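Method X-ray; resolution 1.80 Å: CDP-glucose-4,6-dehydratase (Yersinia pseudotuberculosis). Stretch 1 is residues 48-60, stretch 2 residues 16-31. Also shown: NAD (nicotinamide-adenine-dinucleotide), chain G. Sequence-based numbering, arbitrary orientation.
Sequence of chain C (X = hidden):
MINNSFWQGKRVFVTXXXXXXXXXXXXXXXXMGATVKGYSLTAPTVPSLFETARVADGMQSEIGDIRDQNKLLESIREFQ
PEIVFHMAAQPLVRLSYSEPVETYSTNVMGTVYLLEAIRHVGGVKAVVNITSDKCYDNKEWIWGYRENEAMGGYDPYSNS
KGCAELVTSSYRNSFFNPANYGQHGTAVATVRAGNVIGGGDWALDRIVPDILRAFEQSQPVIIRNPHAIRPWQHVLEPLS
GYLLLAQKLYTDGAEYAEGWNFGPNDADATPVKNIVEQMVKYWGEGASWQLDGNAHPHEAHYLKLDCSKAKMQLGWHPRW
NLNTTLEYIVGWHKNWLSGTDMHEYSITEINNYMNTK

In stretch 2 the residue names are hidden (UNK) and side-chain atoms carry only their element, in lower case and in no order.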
# COMPACT_ATOMS: atom_id res chain seq x y z
N SER C 48 21.43 -2.78 39.11
CA SER C 48 21.23 -3.36 37.79
C SER C 48 20.93 -4.84 37.93
O SER C 48 21.35 -5.48 38.90
CB SER C 48 22.50 -3.19 36.94
OG SER C 48 23.55 -3.99 37.45
N LEU C 49 20.19 -5.40 36.98
CA LEU C 49 19.89 -6.82 37.01
C LEU C 49 21.22 -7.56 36.94
O LEU C 49 21.43 -8.57 37.62
CB LEU C 49 19.03 -7.22 35.81
CG LEU C 49 18.73 -8.71 35.65
CD1 LEU C 49 17.82 -9.19 36.78
CD2 LEU C 49 18.06 -8.94 34.31
N PHE C 50 22.13 -7.04 36.12
CA PHE C 50 23.44 -7.65 35.92
C PHE C 50 24.11 -8.00 37.25
O PHE C 50 24.55 -9.13 37.45
CB PHE C 50 24.35 -6.71 35.13
CG PHE C 50 25.66 -7.33 34.72
CD1 PHE C 50 25.70 -8.37 33.80
CD2 PHE C 50 26.86 -6.87 35.26
CE1 PHE C 50 26.91 -8.95 33.41
CE2 PHE C 50 28.08 -7.44 34.89
CZ PHE C 50 28.11 -8.48 33.96
N GLU C 51 24.18 -7.03 38.16
CA GLU C 51 24.82 -7.25 39.45
C GLU C 51 23.93 -7.95 40.47
O GLU C 51 24.37 -8.88 41.15
CB GLU C 51 25.29 -5.92 40.04
CG GLU C 51 26.36 -5.19 39.23
CD GLU C 51 27.63 -6.01 39.04
OE1 GLU C 51 27.90 -6.90 39.87
OE2 GLU C 51 28.36 -5.75 38.07
N THR C 52 22.67 -7.52 40.58
CA THR C 52 21.76 -8.11 41.55
C THR C 52 21.49 -9.59 41.30
O THR C 52 21.34 -10.37 42.25
CB THR C 52 20.41 -7.34 41.60
OG1 THR C 52 19.77 -7.41 40.32
CG2 THR C 52 20.64 -5.88 41.99
N ALA C 53 21.46 -10.00 40.04
CA ALA C 53 21.19 -11.39 39.70
C ALA C 53 22.43 -12.17 39.31
O ALA C 53 22.33 -13.27 38.78
CB ALA C 53 20.14 -11.47 38.58
N ARG C 54 23.60 -11.60 39.58
CA ARG C 54 24.87 -12.26 39.26
C ARG C 54 24.91 -12.82 37.85
O ARG C 54 25.33 -13.96 37.63
CB ARG C 54 25.16 -13.39 40.26
CG ARG C 54 25.20 -12.97 41.73
CD ARG C 54 26.02 -11.71 41.92
NE ARG C 54 27.26 -11.73 41.15
CZ ARG C 54 27.91 -10.64 40.76
NH1 ARG C 54 27.44 -9.44 41.07
NH2 ARG C 54 29.01 -10.75 40.04
N VAL C 55 24.48 -12.03 36.87
CA VAL C 55 24.47 -12.48 35.49
C VAL C 55 25.83 -12.98 34.97
O VAL C 55 25.89 -13.97 34.24
CB VAL C 55 23.96 -11.36 34.54
CG1 VAL C 55 24.13 -11.78 33.09
CG2 VAL C 55 22.49 -11.07 34.82
N ALA C 56 26.91 -12.31 35.34
CA ALA C 56 28.24 -12.69 34.85
C ALA C 56 28.83 -13.99 35.38
O ALA C 56 29.57 -14.67 34.67
CB ALA C 56 29.22 -11.56 35.12
N ASP C 57 28.50 -14.33 36.61
CA ASP C 57 29.07 -15.52 37.25
C ASP C 57 28.96 -16.84 36.50
O ASP C 57 29.86 -17.68 36.60
CB ASP C 57 28.49 -15.67 38.66
CG ASP C 57 28.77 -14.45 39.51
OD1 ASP C 57 29.49 -13.54 39.03
OD2 ASP C 57 28.29 -14.39 40.66
N GLY C 58 27.90 -17.03 35.72
CA GLY C 58 27.75 -18.27 34.99
C GLY C 58 28.05 -18.18 33.50
O GLY C 58 27.59 -19.02 32.72
N MET C 59 28.82 -17.18 33.10
CA MET C 59 29.13 -17.00 31.69
C MET C 59 30.43 -16.22 31.49
O MET C 59 31.05 -15.79 32.46
CB MET C 59 27.99 -16.22 31.02
CG MET C 59 27.88 -14.79 31.53
SD MET C 59 26.50 -13.83 30.84
CE MET C 59 27.07 -13.59 29.14
N GLN C 60 30.83 -16.06 30.23
CA GLN C 60 32.01 -15.27 29.88
C GLN C 60 31.46 -13.86 29.72
O GLN C 60 30.57 -13.63 28.91
CB GLN C 60 32.59 -15.72 28.55
CG GLN C 60 33.45 -16.96 28.59
CD GLN C 60 34.15 -17.19 27.27
OE1 GLN C 60 34.83 -16.30 26.76
NE2 GLN C 60 34.00 -18.39 26.72
N UNK C 16 24.99 -6.82 24.73
CA UNK C 16 24.02 -6.19 25.61
C UNK C 16 23.60 -7.06 26.78
O UNK C 16 22.51 -6.88 27.33
N UNK C 17 24.45 -8.01 27.16
CA UNK C 17 24.15 -8.91 28.27
C UNK C 17 24.13 -8.20 29.63
O UNK C 17 23.60 -8.75 30.60
n UNK C 17 27.30 -8.71 28.14
c UNK C 17 26.53 -9.65 28.80
c UNK C 17 27.26 -10.06 29.86
c UNK C 17 25.17 -10.06 28.32
n UNK C 17 28.45 -9.37 29.82
c UNK C 17 28.45 -8.57 28.78
N UNK C 18 24.67 -6.99 29.71
CA UNK C 18 24.69 -6.26 30.98
C UNK C 18 23.43 -5.42 31.19
O UNK C 18 23.30 -4.73 32.19
o UNK C 18 25.86 -4.34 30.06
c UNK C 18 25.92 -5.33 31.09
c UNK C 18 27.22 -6.13 30.97
N UNK C 19 22.52 -5.49 30.22
CA UNK C 19 21.29 -4.72 30.31
C UNK C 19 20.11 -5.52 30.84
O UNK C 19 20.25 -6.68 31.24
N UNK C 20 18.94 -4.90 30.82
CA UNK C 20 17.71 -5.52 31.30
C UNK C 20 17.31 -6.77 30.53
O UNK C 20 17.27 -7.87 31.10
c UNK C 20 13.75 -6.12 33.24
c UNK C 20 12.67 -5.94 32.38
c UNK C 20 16.57 -4.48 31.27
c UNK C 20 15.02 -5.66 32.87
c UNK C 20 15.22 -5.03 31.64
c UNK C 20 12.86 -5.31 31.15
c UNK C 20 14.13 -4.85 30.79
N UNK C 21 17.00 -6.63 29.25
CA UNK C 21 16.60 -7.78 28.45
C UNK C 21 17.75 -8.77 28.28
O UNK C 21 17.54 -9.98 28.33
c UNK C 21 16.11 -7.34 27.06
n UNK C 21 13.68 -6.82 23.43
c UNK C 21 14.83 -6.51 27.10
c UNK C 21 14.41 -6.06 25.71
c UNK C 21 14.09 -7.25 24.80
N UNK C 22 18.95 -8.24 28.08
CA UNK C 22 20.12 -9.08 27.90
C UNK C 22 20.43 -9.94 29.12
O UNK C 22 20.85 -11.08 28.97
N UNK C 23 20.22 -9.37 30.30
CA UNK C 23 20.47 -10.10 31.53
C UNK C 23 19.49 -11.25 31.68
O UNK C 23 19.88 -12.38 31.97
N UNK C 24 18.21 -10.98 31.48
CA UNK C 24 17.23 -12.06 31.59
C UNK C 24 17.51 -13.15 30.55
O UNK C 24 17.42 -14.33 30.86
c UNK C 24 15.23 -10.92 32.68
c UNK C 24 15.12 -9.60 32.97
c UNK C 24 14.31 -10.66 34.76
c UNK C 24 14.02 -13.34 35.36
c UNK C 24 13.75 -11.01 36.00
c UNK C 24 14.57 -12.99 34.13
c UNK C 24 13.62 -12.35 36.28
c UNK C 24 14.72 -11.63 33.82
c UNK C 24 15.79 -11.53 31.42
n UNK C 24 14.56 -9.43 34.22
N UNK C 25 17.85 -12.75 29.33
CA UNK C 25 18.14 -13.73 28.29
C UNK C 25 19.38 -14.56 28.64
O UNK C 25 19.38 -15.79 28.47
c UNK C 25 17.43 -14.96 25.59
c UNK C 25 18.94 -13.30 24.49
c UNK C 25 18.63 -14.05 25.78
c UNK C 25 18.36 -13.06 26.93
N UNK C 26 20.43 -13.90 29.11
CA UNK C 26 21.66 -14.59 29.49
C UNK C 26 21.39 -15.59 30.61
O UNK C 26 21.87 -16.72 30.56
o UNK C 26 23.12 -12.79 28.80
c UNK C 26 22.73 -13.58 29.91
N UNK C 27 20.63 -15.17 31.61
CA UNK C 27 20.29 -16.06 32.73
C UNK C 27 19.50 -17.25 32.22
O UNK C 27 19.73 -18.39 32.64
c UNK C 27 21.15 -15.06 35.58
c UNK C 27 19.13 -13.56 35.52
c UNK C 27 19.45 -15.32 33.77
c UNK C 27 20.16 -14.32 34.68
N UNK C 28 18.57 -17.00 31.30
CA UNK C 28 17.73 -18.05 30.73
C UNK C 28 18.60 -19.07 30.00
O UNK C 28 18.47 -20.28 30.20
c UNK C 28 13.64 -16.71 28.73
c UNK C 28 12.31 -16.67 28.30
c UNK C 28 16.71 -17.45 29.76
c UNK C 28 12.11 -19.09 28.44
c UNK C 28 15.52 -18.36 29.48
c UNK C 28 13.45 -19.12 28.87
c UNK C 28 11.57 -17.86 28.16
c UNK C 28 14.23 -17.95 29.03
c UNK C 28 15.48 -19.72 29.58
n UNK C 28 14.24 -20.19 29.22
N UNK C 29 19.50 -18.57 29.15
CA UNK C 29 20.40 -19.42 28.38
C UNK C 29 21.28 -20.24 29.33
O UNK C 29 21.48 -21.44 29.11
c UNK C 29 20.58 -17.89 26.29
c UNK C 29 20.20 -18.96 25.27
c UNK C 29 21.29 -18.56 27.47
c UNK C 29 21.48 -16.83 25.65
N UNK C 30 21.79 -19.60 30.38
CA UNK C 30 22.62 -20.30 31.36
C UNK C 30 21.86 -21.46 32.00
O UNK C 30 22.38 -22.57 32.10
o UNK C 30 24.77 -16.09 32.69
n UNK C 30 24.26 -17.61 34.27
c UNK C 30 24.38 -17.22 33.00
c UNK C 30 24.04 -18.25 31.94
c UNK C 30 23.10 -19.34 32.45
N UNK C 31 20.63 -21.21 32.44
CA UNK C 31 19.84 -22.26 33.07
C UNK C 31 19.58 -23.44 32.15
O UNK C 31 19.37 -24.56 32.62
o UNK C 31 17.63 -21.41 32.48
c UNK C 31 18.68 -20.50 34.44
c UNK C 31 18.48 -21.73 33.59
PA NAD G . 19.30 -1.65 28.58
O1A NAD G . 19.76 -0.25 28.57
O2A NAD G . 18.99 -2.25 29.91
O5B NAD G . 20.37 -2.61 27.85
C5B NAD G . 21.16 -2.07 26.77
C4B NAD G . 22.46 -2.85 26.59
O4B NAD G . 23.11 -2.15 25.50
C3B NAD G . 23.40 -2.72 27.78
O3B NAD G . 23.84 -4.05 28.12
C2B NAD G . 24.49 -1.81 27.26
O2B NAD G . 25.77 -1.98 27.92
C1B NAD G . 24.48 -2.14 25.79
N9A NAD G . 25.12 -1.12 24.98
C8A NAD G . 24.66 0.14 24.69
N7A NAD G . 25.48 0.85 23.93
C5A NAD G . 26.55 -0.01 23.71
C6A NAD G . 27.74 0.16 22.98
N6A NAD G . 28.11 1.23 22.32
N1A NAD G . 28.62 -0.90 22.95
C2A NAD G . 28.26 -2.04 23.64
N3A NAD G . 27.18 -2.30 24.34
C4A NAD G . 26.34 -1.23 24.34
O3 NAD G . 18.07 -1.77 27.63
PN NAD G . 17.11 -3.05 27.26
O1N NAD G . 15.78 -2.66 27.75
O2N NAD G . 17.66 -4.25 27.94
O5D NAD G . 17.13 -3.05 25.68
C5D NAD G . 17.68 -4.21 25.04
C4D NAD G . 17.54 -4.09 23.54
O4D NAD G . 16.10 -4.11 23.29
C3D NAD G . 18.03 -2.81 22.86
O3D NAD G . 18.43 -3.14 21.51
C2D NAD G . 16.77 -1.95 22.86
O2D NAD G . 16.86 -0.91 21.86
C1D NAD G . 15.72 -2.97 22.54
N1N NAD G . 14.38 -2.53 22.92
C2N NAD G . 13.93 -2.51 24.25
C3N NAD G . 12.52 -2.14 24.58
C7N NAD G . 12.12 -2.20 26.00
O7N NAD G . 10.94 -1.90 26.25
N7N NAD G . 12.95 -2.55 27.00
C4N NAD G . 11.63 -1.62 23.47
C5N NAD G . 12.27 -1.68 22.13
C6N NAD G . 13.50 -2.09 21.88
O HOH W 1 21.26 -5.31 34.05

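Position 16 carries no side-chain atoms and is Gly16. Its positive phi of 79° favours glycine, and a CB would be crowded by NAD C4B. Position 17 has one carbon leading to a five-membered ring of three carbons and two nitrogens, which lies near Phe50 and Met59: a histidine. The edge of the Phe50 ring meets the face of the His17 ring, with centroids 5.5 Å apart and planes at 88°, while Met59 CE lies 3.6 Å from His17 CD2.

At position 18 one carbon bears an oxygen and a carbon. The carbon branch sits over a face of the Phe50 ring, and the oxygen faces NAD: this is Thr18. Its CG2 is 3.8 Å from the Phe50 ring centroid, and NAD O3B donates to Thr18 OG1 at 2.8 Å, so the two branches serve an apolar and a polar neighbour. Position 19 has no side chain, and a CB would clash with NAD O5B; Gly19 closes the type I turn begun at Gly16 and occupies the N-cap position of the helix that follows.

Position 20 shows one carbon and a six-carbon ring; its CA-to-CB bond points away from stretch 1: Phe20, whose N donates to NAD O2A at 2.8 Å. Position 21 has four carbons in a row ending in nitrogen, its CA-to-CB bond likewise directed away, and is Lys21; its N donates to NAD O2N at 2.8 Å. Position 22 is bare. A CB here would clash with Gly16 O, which suits Gly22. Position 23 is bare too, but for a reason that involves the partner: a CB would lie 2.8 Å from Leu49 CD2, so Gly23 lets that leucine approach the helix backbone.

Position 24 holds one carbon and fused rings of eight carbons and one nitrogen, with Leu49 CD2 over the face of the five-membered ring: a tryptophan. Leu49 CD2 is 3.3 Å from Trp24 CD1, a CH-pi contact. Position 25 has four carbons forked at the second; Leu25 is buried and out of reach of stretch 1. At position 26 one carbon ends in oxygen, and CB touches Val55 and Met59: the compact Ser26. Its OG donates to Gly22 O at 2.8 Å, and its CB lies 3.9 Å from Val55 CG1.

Position 27, again four carbons forked at the second, touches two apolar side chains: Leu27 CD1 is 3.8 Å from Ala53 CB, and Leu27 CG is 4.0 Å from Val55 CG2. Position 28 repeats the fused rings with one nitrogen, and position 29 the forked four carbons; Trp28 and Leu29 are buried beyond reach of stretch 1. Position 30 has three carbons, the last bearing oxygen and nitrogen, and this long chain reaches Val55, Gly58 and Met59: Gln30. Position 31, one carbon bearing oxygen and carbon, is Thr31, whose OG1 donates to Trp28 O at 2.7 Å.

The contact buries 645 Å², largely through apolar packing: Leu49 fits beside Gly23, and Val55 packs on Leu27. A water adds a polar link, donating to Thr18 O and accepting from Phe50 N, each at 2.8 Å.

Stretch 2 (16-31) GHTGFKGGWLSLWLQT
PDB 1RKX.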